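Local coordinates for DNA translocase coupling protein (Clostridium perfringens, PDB 6O1W), which probably acts as an ATP-dependent DNA translocase of the FtsK/SpoIIIE family that couples plasmid DNA to conjugative transfer, at residues Glu238-Lys242 against Leu253-Glu257; Pro130-Gly136 against Asn273-Gln279. All coordinates share one frame; numbering follows the deposited sequence.

Interaction 1: Glu238-Lys242 against Leu253-Glu257; sequences ELMDK and LVRIE
Leu239 and Leu253 bring their CA atoms to 6.1 Å where the last turn of helix 237-240 and the chain unwinding from it at Asp241 lie against one side of helix 247-266. Within the FtsK/SpoIIIE-type P-loop ATPase domain, a short helix and the longer one that follows it pack against each other here: the chain leaves the short helix, turns back, and the long helix closes over its C-terminal end. Leu253 fills the middle. Its CD2 sits over the end of the short helix, 3.8 Å from Leu239 O, while CD1 lies beside CG of Lys242, the two side chains running antiparallel alongside one another. On the buried flank Leu239 CD2 meets Ile256 CG2 at 3.8 Å, the side chains crossing at about a right angle, and Phe192 of helix 185-209 touches both residues. Selenomethionine Met240 starts off pointing away, but bends at chi2 (-66°) and chi3 (145°), which swings SE to 3.9 Å from Glu257 CG and lays CE against the CA and CB of the same residue. Lys242 reaches across the outer flank, its CD passing Val254 CG2 at 4.1 Å. Bends at chi3 and chi4 bring its ammonium to Glu257. In that salt bridge Lys242 NZ lies 3.2 Å from Glu257 OE1, approaching from above the carboxylate, 62° out of its plane.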
# COMPACT_ATOMS: atom_id res chain seq x y z
N GLU A 238 2.50 -8.60 15.57
CA GLU A 238 3.24 -8.56 16.86
C GLU A 238 2.42 -7.87 17.99
O GLU A 238 2.66 -8.15 19.18
CB GLU A 238 4.59 -7.84 16.67
CG GLU A 238 5.59 -8.67 15.87
CD GLU A 238 6.84 -7.98 15.34
OE1 GLU A 238 7.04 -6.77 15.61
OE2 GLU A 238 7.61 -8.65 14.62
N LEU A 239 1.46 -7.00 17.63
CA LEU A 239 0.60 -6.31 18.59
C LEU A 239 -0.81 -6.92 18.64
O LEU A 239 -1.46 -6.85 19.68
CB LEU A 239 0.47 -4.81 18.22
CG LEU A 239 1.71 -3.90 18.31
CD1 LEU A 239 1.37 -2.52 17.87
CD2 LEU A 239 2.28 -3.83 19.74
N MSE A 240 -1.31 -7.46 17.50
CA MSE A 240 -2.68 -7.97 17.39
C MSE A 240 -2.84 -9.47 17.56
O MSE A 240 -3.85 -9.88 18.12
CB MSE A 240 -3.32 -7.53 16.06
CG MSE A 240 -3.46 -6.03 15.92
SE MSE A 240 -4.70 -5.23 17.18
CE MSE A 240 -3.77 -3.48 17.49
N ASP A 241 -1.91 -10.28 17.04
CA ASP A 241 -2.01 -11.73 17.15
C ASP A 241 -1.65 -12.19 18.57
O ASP A 241 -0.47 -12.18 18.95
CB ASP A 241 -1.19 -12.46 16.07
CG ASP A 241 -1.46 -13.95 15.97
OD1 ASP A 241 -1.55 -14.61 17.04
OD2 ASP A 241 -1.56 -14.45 14.84
N LYS A 242 -2.68 -12.60 19.33
CA LYS A 242 -2.59 -13.02 20.73
C LYS A 242 -2.64 -14.55 20.95
O LYS A 242 -2.60 -14.98 22.10
CB LYS A 242 -3.76 -12.38 21.52
CG LYS A 242 -3.81 -10.86 21.47
CD LYS A 242 -5.18 -10.32 21.93
CE LYS A 242 -5.73 -9.25 20.99
NZ LYS A 242 -4.87 -8.02 20.95
N LEU A 253 -1.38 -7.13 25.66
CA LEU A 253 -1.72 -6.93 24.23
C LEU A 253 -3.13 -6.36 24.04
O LEU A 253 -3.34 -5.53 23.16
CB LEU A 253 -1.53 -8.22 23.40
CG LEU A 253 -0.08 -8.72 23.20
CD1 LEU A 253 -0.04 -9.96 22.33
CD2 LEU A 253 0.81 -7.65 22.60
N VAL A 254 -4.09 -6.81 24.88
CA VAL A 254 -5.48 -6.31 24.89
C VAL A 254 -5.44 -4.82 25.25
O VAL A 254 -6.09 -4.03 24.58
CB VAL A 254 -6.40 -7.14 25.84
CG1 VAL A 254 -7.75 -6.45 26.08
CG2 VAL A 254 -6.61 -8.56 25.30
N ARG A 255 -4.66 -4.44 26.27
CA ARG A 255 -4.51 -3.06 26.72
C ARG A 255 -3.92 -2.21 25.60
O ARG A 255 -4.48 -1.17 25.28
CB ARG A 255 -3.64 -3.02 27.98
CG ARG A 255 -4.07 -2.03 29.05
CD ARG A 255 -3.81 -2.55 30.46
NE ARG A 255 -2.40 -2.92 30.67
CZ ARG A 255 -2.00 -4.05 31.24
NH1 ARG A 255 -2.88 -4.93 31.70
NH2 ARG A 255 -0.70 -4.31 31.37
N ILE A 256 -2.85 -2.70 24.93
CA ILE A 256 -2.20 -2.04 23.78
C ILE A 256 -3.19 -1.87 22.61
O ILE A 256 -3.16 -0.82 21.95
CB ILE A 256 -0.92 -2.79 23.35
CG1 ILE A 256 0.16 -2.66 24.42
CG2 ILE A 256 -0.42 -2.27 21.96
CD1 ILE A 256 1.34 -3.69 24.31
N GLU A 257 -4.01 -2.92 22.31
CA GLU A 257 -5.01 -2.87 21.23
C GLU A 257 -6.05 -1.76 21.53
O GLU A 257 -6.46 -1.03 20.62
CB GLU A 257 -5.68 -4.24 21.04
CG GLU A 257 -6.93 -4.21 20.16
CD GLU A 257 -7.66 -5.53 19.97
OE1 GLU A 257 -7.59 -6.40 20.87
OE2 GLU A 257 -8.31 -5.69 18.91

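Interaction 2: Pro130-Gly136 against Asn273-Gln279; sequences PHILSAG and NLCIGVQ
Ile132-Ala135 and Asn273-Val278 run side by side as parallel strands, their axes 4.7 Å apart and 19° from aligned, with Ile132, Leu133, Ser134 and Ala135 paired to Cys275, Ile276, Gly277 and Val278. Five backbone hydrogen bonds alternate from Ile132 N-Leu274 O to Gly136 N-Val278 O. Before the first of them, side chains take over: Asn273 ND2 donates to a lone pair of Pro130 O (3.0 Å), while its OD1 is hydrogen-bonded to Arg228 NH1, and Leu274 N donates to His131 ND1 (2.9 Å), the amide nitrogen sitting close to the plane of the imidazole. Leu274 CD1 covers one ring face, offset toward the rim, and Pro130 CB the other. These are central strands of the P-loop NTPase sheet; the first ends at Ala135, and Gly136 just beyond it is the opening glycine of the predicted Walker A ATP site. Ser134 OG hydrogen-bonds Lys142 O where helix 142-155 starts. On the opposite face, Leu133 turns CG away from its backbone N (chi1 177°), setting CD1 3.8 Å from both Ile276 CG2 and Val278 CG2. Val278 holds CG2 between its own backbone N and carbonyl carbon, and there it presses on Ala135 CB at a tight 3.3 Å.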
# COMPACT_ATOMS: atom_id res chain seq x y z
N PRO A 130 -5.29 10.19 7.96
CA PRO A 130 -4.15 10.19 8.90
C PRO A 130 -3.39 8.88 9.11
O PRO A 130 -2.28 8.94 9.67
CB PRO A 130 -4.78 10.66 10.22
CG PRO A 130 -6.23 10.28 10.12
CD PRO A 130 -6.58 10.39 8.67
N HIS A 131 -3.96 7.73 8.73
CA HIS A 131 -3.31 6.44 8.96
C HIS A 131 -3.20 5.61 7.70
O HIS A 131 -4.04 5.69 6.81
CB HIS A 131 -3.98 5.66 10.11
CG HIS A 131 -4.26 6.52 11.30
ND1 HIS A 131 -3.23 7.12 12.02
CD2 HIS A 131 -5.44 6.89 11.84
CE1 HIS A 131 -3.82 7.82 12.97
NE2 HIS A 131 -5.15 7.72 12.91
N ILE A 132 -2.13 4.83 7.62
CA ILE A 132 -1.78 4.00 6.46
C ILE A 132 -1.52 2.56 6.88
O ILE A 132 -0.80 2.30 7.85
CB ILE A 132 -0.50 4.59 5.79
CG1 ILE A 132 -0.74 6.05 5.33
CG2 ILE A 132 0.01 3.69 4.65
CD1 ILE A 132 0.50 6.84 4.86
N LEU A 133 -2.05 1.63 6.10
CA LEU A 133 -1.78 0.22 6.30
C LEU A 133 -1.14 -0.27 4.99
O LEU A 133 -1.71 -0.08 3.90
CB LEU A 133 -3.09 -0.55 6.60
CG LEU A 133 -2.94 -2.10 6.76
CD1 LEU A 133 -2.53 -2.45 8.16
CD2 LEU A 133 -4.26 -2.81 6.49
N SER A 134 0.05 -0.87 5.11
CA SER A 134 0.79 -1.38 3.96
C SER A 134 0.93 -2.88 4.12
O SER A 134 1.50 -3.34 5.12
CB SER A 134 2.15 -0.68 3.82
OG SER A 134 2.95 -1.23 2.78
N ALA A 135 0.32 -3.65 3.19
CA ALA A 135 0.29 -5.10 3.23
C ALA A 135 0.98 -5.74 2.05
O ALA A 135 0.81 -5.30 0.93
CB ALA A 135 -1.13 -5.60 3.34
N GLY A 136 1.74 -6.79 2.32
CA GLY A 136 2.48 -7.50 1.28
C GLY A 136 3.33 -8.62 1.83
O GLY A 136 3.67 -8.63 3.02
N ASN A 273 0.19 10.14 13.55
CA ASN A 273 -0.05 9.24 12.42
C ASN A 273 0.52 7.84 12.58
O ASN A 273 1.69 7.66 12.93
CB ASN A 273 0.47 9.89 11.13
CG ASN A 273 0.04 11.33 10.99
OD1 ASN A 273 0.84 12.24 11.12
ND2 ASN A 273 -1.22 11.58 10.75
N LEU A 274 -0.32 6.84 12.30
CA LEU A 274 0.06 5.42 12.36
C LEU A 274 0.37 4.90 10.96
O LEU A 274 -0.45 5.08 10.07
CB LEU A 274 -1.07 4.58 12.99
CG LEU A 274 -1.35 4.85 14.46
CD1 LEU A 274 -2.70 4.29 14.87
CD2 LEU A 274 -0.24 4.31 15.34
N CYS A 275 1.56 4.31 10.78
CA CYS A 275 2.02 3.68 9.53
C CYS A 275 2.25 2.24 9.88
O CYS A 275 3.22 1.92 10.59
CB CYS A 275 3.28 4.34 8.97
SG CYS A 275 3.04 6.03 8.38
N ILE A 276 1.32 1.38 9.46
CA ILE A 276 1.29 -0.03 9.83
C ILE A 276 1.65 -0.99 8.70
O ILE A 276 1.05 -0.93 7.63
CB ILE A 276 -0.10 -0.41 10.42
CG1 ILE A 276 -0.60 0.62 11.45
CG2 ILE A 276 -0.08 -1.83 11.00
CD1 ILE A 276 -2.10 0.57 11.68
N GLY A 277 2.57 -1.91 8.98
CA GLY A 277 2.92 -2.98 8.06
C GLY A 277 2.25 -4.28 8.47
O GLY A 277 2.11 -4.56 9.67
N VAL A 278 1.80 -5.06 7.48
CA VAL A 278 1.18 -6.38 7.68
C VAL A 278 1.72 -7.36 6.63
O VAL A 278 1.58 -7.13 5.42
CB VAL A 278 -0.37 -6.38 7.74
CG1 VAL A 278 -0.89 -5.93 9.09
CG2 VAL A 278 -0.98 -5.52 6.66
N GLN A 279 2.32 -8.44 7.08
CA GLN A 279 2.85 -9.43 6.13
C GLN A 279 1.79 -10.47 5.66
O GLN A 279 1.78 -10.88 4.49
CB GLN A 279 4.05 -10.15 6.74
CG GLN A 279 4.83 -10.94 5.71
CD GLN A 279 5.73 -11.91 6.40
OE1 GLN A 279 5.41 -13.09 6.54
NE2 GLN A 279 6.86 -11.40 6.88

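How the interactions relate
Both contacts lie in the FtsK/SpoIIIE-type ATPase part of the chain, and the segments of interaction 1 fall in the sequence between those of interaction 2. Helix 247-266 of interaction 1 is followed in the chain by strand 272-278 of interaction 2, yet their centres lie 16 Å apart and they do not touch. Interaction 2 is core: neighbouring strands near the middle of the chain, held chiefly by backbone hydrogen bonds. Interaction 1 is peripheral and only partly buried; no backbone hydrogen bond crosses it, and leucine, isoleucine and selenomethionine packing is combined with a salt bridge on its outer side. Gly136 is part of the predicted ATP site, and Glu238 lies about 9 Å from ATP-binding Lys142, side chain to side chain.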